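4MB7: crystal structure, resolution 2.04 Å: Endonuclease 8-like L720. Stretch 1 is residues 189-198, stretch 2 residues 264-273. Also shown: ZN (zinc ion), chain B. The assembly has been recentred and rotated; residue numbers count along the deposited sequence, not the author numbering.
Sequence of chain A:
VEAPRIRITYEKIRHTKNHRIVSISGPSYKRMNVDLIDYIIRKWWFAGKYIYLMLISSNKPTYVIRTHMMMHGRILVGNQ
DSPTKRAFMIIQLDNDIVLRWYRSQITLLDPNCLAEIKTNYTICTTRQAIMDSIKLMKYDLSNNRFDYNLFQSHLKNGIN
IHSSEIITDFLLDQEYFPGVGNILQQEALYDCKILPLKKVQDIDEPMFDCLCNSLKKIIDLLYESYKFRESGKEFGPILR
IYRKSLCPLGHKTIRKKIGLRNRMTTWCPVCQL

Stretch 1 (189-198) LYDCKILPLK
Stretch 2 (264-273) MTTWCPVCQL

The contact joins the end of a helix and the loop after it (189-198) to the last strand of the chain and the zinc-binding turn that follows it (264-273), burying 637 Å² in all. Stretch 1 is helical through Asp191. Cys192 is the first residue to leave helical phi/psi, at -105/8, and Lys193 takes positive values, 55/41. Two backbone bonds close this end, Lys193 N to Tyr190 O at 3.1 Å and Ile194 N to Leu189 O at 2.9 Å. Ile194 (-111/130) and Leu195 (-69/128) are extended, and a type I turn from Leu195 to Lys198 follows, with Lys198 N bonded to Leu195 O at 3.0 Å. Stretch 2 is a strand through Trp267 (-143/155); Pro269 to Cys271 have helical phi/psi, and Gln272 is extended again at -100/107.

Gln272 is the most heavily covered residue, and its CA lies 4.1 Å from the CA of Lys193, the closest pair of CA atoms across the contact. Its CA-to-CB bond points sideways, and the side chain (chi1 m, chi2 t, chi3 -107°) ends in an amide that serves both stretches. Gln272 NE2 donates to Ile194 O at 2.9 Å with an N-H...O angle of 161°, while Gln272 OE1 accepts from Cys268 N at 2.8 Å. The amide thus ties the loop after the helix to the start of the zinc turn, whose backbone is also held by Gln272 N bonding to Cys268 O at 2.9 Å. Tyr190 (chi1 t, chi2 75°) meets the same amide, with OE1 of Gln272 3.3 Å from CD1 of Tyr190, at the ring edge and near the ring plane. Tyr190 CE1 also packs against Cys271 CB at 3.7 Å and Cys268 CB at 4.2 Å. Cys268 SG and Cys271 SG each bind the zinc at 2.3 Å, two further ligands coming from elsewhere in the structure, and Cys271 N donates to Cys268 SG at 3.2 Å. Through these two CB atoms the tyrosine ring touches both of the zinc-binding cysteines.

Lys193 is the second most covered residue. Its CA-to-CB bond points sideways, and the chain bends at its end (chi1 m, chi2 t, chi3 p, chi4 p), which brings Lys193 NZ to Cys271 O for a hydrogen bond of 2.8 Å. A water accepts a weak bond from Lys193 NZ at 3.1 Å and donates to Val270 O at 3.1 Å, linking the ammonium group to a second carbonyl of the turn. Just beyond, Leu195 N donates to Leu273 O at 3.2 Å, so main chain meets main chain at the C-terminal residue.

The CA-to-CB bond of Trp267 (chi1 p, chi2 86°) points toward stretch 1, and its side chain receives the turn. Pro196, C-gamma exo, places CD over one face of the indole, 4.2 Å from the centroid of the Trp267 five-membered ring and 28° off its normal, and Pro196 CG reaches Trp267 CB at 3.6 Å. Leu195 (t, p) brings CD1 to within 3.5 Å of Trp267 CD1, and Leu197 (m, t) approaches more loosely, its CD1 4.1 Å from Trp267 CZ2.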

ATOM      1  N   LEU A 189     -13.724  -2.986 -10.931  1.00 25.29           N
ATOM      2  CA  LEU A 189     -14.124  -2.901 -12.330  1.00 26.82           C
ATOM      3  C   LEU A 189     -15.289  -3.833 -12.645  1.00 32.63           C
ATOM      4  O   LEU A 189     -16.177  -3.482 -13.424  1.00 30.28           O
ATOM      5  CB  LEU A 189     -12.938  -3.175 -13.255  1.00 28.76           C
ATOM      6  CG  LEU A 189     -11.967  -2.002 -13.419  1.00 28.04           C
ATOM      7  CD1 LEU A 189     -10.739  -2.415 -14.213  1.00 30.12           C
ATOM      8  CD2 LEU A 189     -12.661  -0.818 -14.078  1.00 28.72           C
ATOM      9  N   TYR A 190     -15.294  -5.017 -12.037  1.00 25.30           N
ATOM     10  CA  TYR A 190     -16.414  -5.931 -12.213  1.00 33.23           C
ATOM     11  C   TYR A 190     -17.664  -5.409 -11.515  1.00 29.64           C
ATOM     12  O   TYR A 190     -18.770  -5.520 -12.039  1.00 29.26           O
ATOM     13  CB  TYR A 190     -16.093  -7.336 -11.698  1.00 29.50           C
ATOM     14  CG  TYR A 190     -17.305  -8.235 -11.752  1.00 33.00           C
ATOM     15  CD1 TYR A 190     -17.748  -8.755 -12.961  1.00 30.69           C
ATOM     16  CD2 TYR A 190     -18.028  -8.536 -10.604  1.00 36.24           C
ATOM     17  CE1 TYR A 190     -18.864  -9.561 -13.026  1.00 48.15           C
ATOM     18  CE2 TYR A 190     -19.151  -9.345 -10.660  1.00 40.52           C
ATOM     19  CZ  TYR A 190     -19.562  -9.853 -11.877  1.00 42.76           C
ATOM     20  OH  TYR A 190     -20.675 -10.659 -11.950  1.00 45.09           O
ATOM     21  N   ASP A 191     -17.473  -4.849 -10.327  1.00 27.09           N
ATOM     22  CA  ASP A 191     -18.573  -4.312  -9.531  1.00 27.84           C
ATOM     23  C   ASP A 191     -19.289  -3.185 -10.277  1.00 27.30           C
ATOM     24  O   ASP A 191     -20.489  -2.972 -10.097  1.00 32.35           O
ATOM     25  CB  ASP A 191     -18.040  -3.806  -8.189  1.00 23.80           C
ATOM     26  CG  ASP A 191     -19.136  -3.581  -7.166  1.00 28.02           C
ATOM     27  OD1 ASP A 191     -20.194  -4.234  -7.268  1.00 32.83           O
ATOM     28  OD2 ASP A 191     -18.929  -2.757  -6.250  1.00 28.38           O
ATOM     29  N   CYS A 192     -18.548  -2.475 -11.121  1.00 26.16           N
ATOM     30  CA  CYS A 192     -19.092  -1.343 -11.860  1.00 32.63           C
ATOM     31  C   CYS A 192     -19.337  -1.668 -13.331  1.00 27.56           C
ATOM     32  O   CYS A 192     -19.656  -0.778 -14.117  1.00 27.64           O
ATOM     33  CB  CYS A 192     -18.160  -0.136 -11.745  1.00 23.99           C
ATOM     34  SG  CYS A 192     -17.845   0.393 -10.046  1.00 29.36           S
ATOM     35  N   LYS A 193     -19.178  -2.940 -13.692  1.00 24.71           N
ATOM     36  CA  LYS A 193     -19.426  -3.409 -15.055  1.00 29.86           C
ATOM     37  C   LYS A 193     -18.628  -2.634 -16.100  1.00 27.17           C
ATOM     38  O   LYS A 193     -19.142  -2.297 -17.165  1.00 29.70           O
ATOM     39  CB  LYS A 193     -20.924  -3.358 -15.377  1.00 33.30           C
ATOM     40  CG  LYS A 193     -21.754  -4.361 -14.590  1.00 28.35           C
ATOM     41  CD  LYS A 193     -23.242  -4.049 -14.667  1.00 28.92           C
ATOM     42  CE  LYS A 193     -23.735  -4.025 -16.105  1.00 29.35           C
ATOM     43  NZ  LYS A 193     -23.556  -5.334 -16.796  1.00 30.96           N
ATOM     44  N   ILE A 194     -17.370  -2.349 -15.785  1.00 28.76           N
ATOM     45  CA  ILE A 194     -16.502  -1.611 -16.695  1.00 28.96           C
ATOM     46  C   ILE A 194     -15.397  -2.512 -17.237  1.00 44.37           C
ATOM     47  O   ILE A 194     -14.712  -3.196 -16.475  1.00 30.83           O
ATOM     48  CB  ILE A 194     -15.867  -0.392 -15.999  1.00 34.64           C
ATOM     49  CG1 ILE A 194     -16.954   0.570 -15.516  1.00 31.37           C
ATOM     50  CG2 ILE A 194     -14.898   0.320 -16.937  1.00 27.76           C
ATOM     51  CD1 ILE A 194     -16.414   1.808 -14.838  1.00 38.36           C
ATOM     52  N   LEU A 195     -15.233  -2.515 -18.556  1.00 29.83           N
ATOM     53  CA  LEU A 195     -14.188  -3.308 -19.195  1.00 35.15           C
ATOM     54  C   LEU A 195     -12.817  -2.726 -18.864  1.00 31.41           C
ATOM     55  O   LEU A 195     -12.593  -1.529 -19.037  1.00 30.87           O
ATOM     56  CB  LEU A 195     -14.393  -3.338 -20.710  1.00 35.19           C
ATOM     57  CG  LEU A 195     -13.565  -4.357 -21.498  1.00 42.44           C
ATOM     58  CD1 LEU A 195     -14.004  -5.775 -21.163  1.00 43.41           C
ATOM     59  CD2 LEU A 195     -13.667  -4.098 -22.993  1.00 54.33           C
ATOM     60  N   PRO A 196     -11.896  -3.572 -18.374  1.00 34.59           N
ATOM     61  CA  PRO A 196     -10.549  -3.129 -17.994  1.00 43.03           C
ATOM     62  C   PRO A 196      -9.786  -2.496 -19.154  1.00 46.12           C
ATOM     63  O   PRO A 196      -8.907  -1.666 -18.928  1.00 32.04           O
ATOM     64  CB  PRO A 196      -9.865  -4.430 -17.564  1.00 33.35           C
ATOM     65  CG  PRO A 196     -10.978  -5.306 -17.124  1.00 41.28           C
ATOM     66  CD  PRO A 196     -12.117  -4.991 -18.048  1.00 38.79           C
ATOM     67  N   LEU A 197     -10.132  -2.880 -20.379  1.00 42.07           N
ATOM     68  CA  LEU A 197      -9.443  -2.384 -21.566  1.00 55.61           C
ATOM     69  C   LEU A 197      -9.975  -1.028 -22.024  1.00 42.99           C
ATOM     70  O   LEU A 197      -9.426  -0.418 -22.941  1.00 41.89           O
ATOM     71  CB  LEU A 197      -9.551  -3.402 -22.702  1.00 49.31           C
ATOM     72  CG  LEU A 197      -8.948  -4.778 -22.414  1.00 64.75           C
ATOM     73  CD1 LEU A 197      -9.320  -5.772 -23.502  1.00 81.65           C
ATOM     74  CD2 LEU A 197      -7.438  -4.675 -22.274  1.00 57.13           C
ATOM     75  N   LYS A 198     -11.043  -0.561 -21.386  1.00 44.73           N
ATOM     76  CA  LYS A 198     -11.646   0.718 -21.746  1.00 34.99           C
ATOM     77  C   LYS A 198     -10.722   1.870 -21.371  1.00 47.19           C
ATOM     78  O   LYS A 198     -10.111   1.863 -20.303  1.00 35.71           O
ATOM     79  CB  LYS A 198     -13.003   0.879 -21.055  1.00 42.95           C
ATOM     80  CG  LYS A 198     -13.830   2.047 -21.560  1.00 54.50           C
ATOM     81  CD  LYS A 198     -15.224   2.029 -20.951  1.00 49.15           C
ATOM     82  CE  LYS A 198     -16.115   3.088 -21.582  1.00 74.40           C
ATOM     83  NZ  LYS A 198     -17.498   3.056 -21.030  1.00 47.51           N
ATOM     84  N   MET A 264      -2.079  -9.202 -14.285  1.00 41.39           N
ATOM     85  CA  MET A 264      -2.970 -10.248 -14.717  1.00 53.64           C
ATOM     86  C   MET A 264      -4.358  -9.903 -14.210  1.00 55.75           C
ATOM     87  O   MET A 264      -4.572  -9.837 -13.004  1.00 51.46           O
ATOM     88  CB  MET A 264      -2.505 -11.572 -14.120  1.00 41.36           C
ATOM     89  CG  MET A 264      -3.371 -12.773 -14.443  1.00 55.07           C
ATOM     90  SD  MET A 264      -3.134 -13.401 -16.118  1.00 76.83           S
ATOM     91  CE  MET A 264      -1.359 -13.299 -16.320  1.00 71.28           C
ATOM     92  N   THR A 265      -5.303  -9.712 -15.126  1.00 49.91           N
ATOM     93  CA  THR A 265      -6.643  -9.279 -14.746  1.00 40.47           C
ATOM     94  C   THR A 265      -7.715 -10.244 -15.243  1.00 47.07           C
ATOM     95  O   THR A 265      -7.711 -10.642 -16.408  1.00 41.11           O
ATOM     96  CB  THR A 265      -6.950  -7.878 -15.311  1.00 48.91           C
ATOM     97  OG1 THR A 265      -5.928  -6.959 -14.905  1.00 44.60           O
ATOM     98  CG2 THR A 265      -8.302  -7.378 -14.825  1.00 45.73           C
ATOM     99  N   THR A 266      -8.628 -10.620 -14.353  1.00 38.74           N
ATOM    100  CA  THR A 266      -9.780 -11.427 -14.727  1.00 42.66           C
ATOM    101  C   THR A 266     -11.006 -10.535 -14.877  1.00 56.82           C
ATOM    102  O   THR A 266     -11.328  -9.758 -13.979  1.00 35.22           O
ATOM    103  CB  THR A 266     -10.083 -12.508 -13.676  1.00 35.89           C
ATOM    104  OG1 THR A 266      -8.994 -13.436 -13.611  1.00 44.42           O
ATOM    105  CG2 THR A 266     -11.356 -13.259 -14.035  1.00 39.36           C
ATOM    106  N   TRP A 267     -11.682 -10.638 -16.016  1.00 41.31           N
ATOM    107  CA  TRP A 267     -12.898  -9.865 -16.242  1.00 43.70           C
ATOM    108  C   TRP A 267     -13.933 -10.667 -17.016  1.00 39.98           C
ATOM    109  O   TRP A 267     -13.595 -11.590 -17.755  1.00 39.32           O
ATOM    110  CB  TRP A 267     -12.586  -8.558 -16.978  1.00 37.04           C
ATOM    111  CG  TRP A 267     -12.294  -8.721 -18.443  1.00 45.00           C
ATOM    112  CD1 TRP A 267     -13.203  -8.752 -19.463  1.00 59.89           C
ATOM    113  CD2 TRP A 267     -11.004  -8.856 -19.055  1.00 39.70           C
ATOM    114  NE1 TRP A 267     -12.561  -8.906 -20.666  1.00 51.82           N
ATOM    115  CE2 TRP A 267     -11.211  -8.973 -20.444  1.00 46.73           C
ATOM    116  CE3 TRP A 267      -9.695  -8.895 -18.562  1.00 42.06           C
ATOM    117  CZ2 TRP A 267     -10.159  -9.123 -21.347  1.00 50.11           C
ATOM    118  CZ3 TRP A 267      -8.652  -9.045 -19.460  1.00 42.48           C
ATOM    119  CH2 TRP A 267      -8.891  -9.157 -20.836  1.00 51.74           C
ATOM    120  N   CYS A 268     -15.199 -10.306 -16.839  1.00 49.44           N
ATOM    121  CA  CYS A 268     -16.282 -10.933 -17.582  1.00 37.46           C
ATOM    122  C   CYS A 268     -16.619 -10.096 -18.811  1.00 40.43           C
ATOM    123  O   CYS A 268     -17.029  -8.944 -18.685  1.00 37.08           O
ATOM    124  CB  CYS A 268     -17.514 -11.094 -16.697  1.00 37.84           C
ATOM    125  SG  CYS A 268     -18.950 -11.748 -17.566  1.00 38.19           S
ATOM    126  N   PRO A 269     -16.445 -10.678 -20.008  1.00 42.90           N
ATOM    127  CA  PRO A 269     -16.678  -9.968 -21.271  1.00 59.14           C
ATOM    128  C   PRO A 269     -18.150  -9.626 -21.473  1.00 62.73           C
ATOM    129  O   PRO A 269     -18.475  -8.722 -22.242  1.00 49.03           O
ATOM    130  CB  PRO A 269     -16.220 -10.978 -22.325  1.00 54.54           C
ATOM    131  CG  PRO A 269     -16.391 -12.305 -21.670  1.00 52.35           C
ATOM    132  CD  PRO A 269     -16.046 -12.079 -20.228  1.00 43.16           C
ATOM    133  N   VAL A 270     -19.025 -10.350 -20.784  1.00 41.40           N
ATOM    134  CA  VAL A 270     -20.459 -10.099 -20.860  1.00 35.41           C
ATOM    135  C   VAL A 270     -20.884  -9.006 -19.883  1.00 54.03           C
ATOM    136  O   VAL A 270     -21.440  -7.985 -20.287  1.00 34.08           O
ATOM    137  CB  VAL A 270     -21.269 -11.380 -20.583  1.00 49.59           C
ATOM    138  CG1 VAL A 270     -22.761 -11.082 -20.599  1.00 38.51           C
ATOM    139  CG2 VAL A 270     -20.923 -12.455 -21.604  1.00 42.13           C
ATOM    140  N   CYS A 271     -20.613  -9.223 -18.598  1.00 41.92           N
ATOM    141  CA  CYS A 271     -20.999  -8.269 -17.559  1.00 43.95           C
ATOM    142  C   CYS A 271     -20.297  -6.928 -17.723  1.00 34.44           C
ATOM    143  O   CYS A 271     -20.913  -5.872 -17.567  1.00 39.09           O
ATOM    144  CB  CYS A 271     -20.711  -8.838 -16.170  1.00 34.31           C
ATOM    145  SG  CYS A 271     -21.715 -10.262 -15.711  1.00 43.49           S
ATOM    146  N   GLN A 272     -19.008  -6.976 -18.039  1.00 33.63           N
ATOM    147  CA  GLN A 272     -18.211  -5.766 -18.186  1.00 33.91           C
ATOM    148  C   GLN A 272     -18.040  -5.402 -19.654  1.00 33.89           C
ATOM    149  O   GLN A 272     -17.315  -6.069 -20.391  1.00 57.04           O
ATOM    150  CB  GLN A 272     -16.844  -5.948 -17.523  1.00 33.68           C
ATOM    151  CG  GLN A 272     -16.924  -6.284 -16.047  1.00 33.44           C
ATOM    152  CD  GLN A 272     -15.607  -6.794 -15.496  1.00 38.38           C
ATOM    153  OE1 GLN A 272     -15.459  -7.983 -15.223  1.00 33.60           O
ATOM    154  NE2 GLN A 272     -14.646  -5.896 -15.326  1.00 33.52           N
ATOM    155  N   LEU A 273     -18.738  -4.359 -20.071  1.00 72.48           N
ATOM    156  CA  LEU A 273     -18.733  -3.929 -21.455  1.00 54.73           C
ATOM    157  C   LEU A 273     -18.306  -2.471 -21.551  1.00 81.99           C
ATOM    158  O   LEU A 273     -17.593  -1.965 -20.674  1.00 75.55           O
ATOM    159  CB  LEU A 273     -20.118  -4.136 -22.078  1.00 70.61           C
ATOM    160  CG  LEU A 273     -21.339  -3.363 -21.566  1.00 57.74           C
ATOM    161  CD1 LEU A 273     -21.560  -3.467 -20.071  1.00 41.55           C
ATOM    162  CD2 LEU A 273     -21.279  -1.912 -21.992  1.00 92.43           C
TER
HETATM  163 ZN    ZN B 301     -20.621 -12.289 -16.139  1.00 37.23          ZN
HETATM  164  O   HOH W   1     -24.209  -7.173 -19.185  1.00 33.51           O
HETATM  165  O   HOH W   2     -18.457   0.724 -20.586  1.00 54.75           O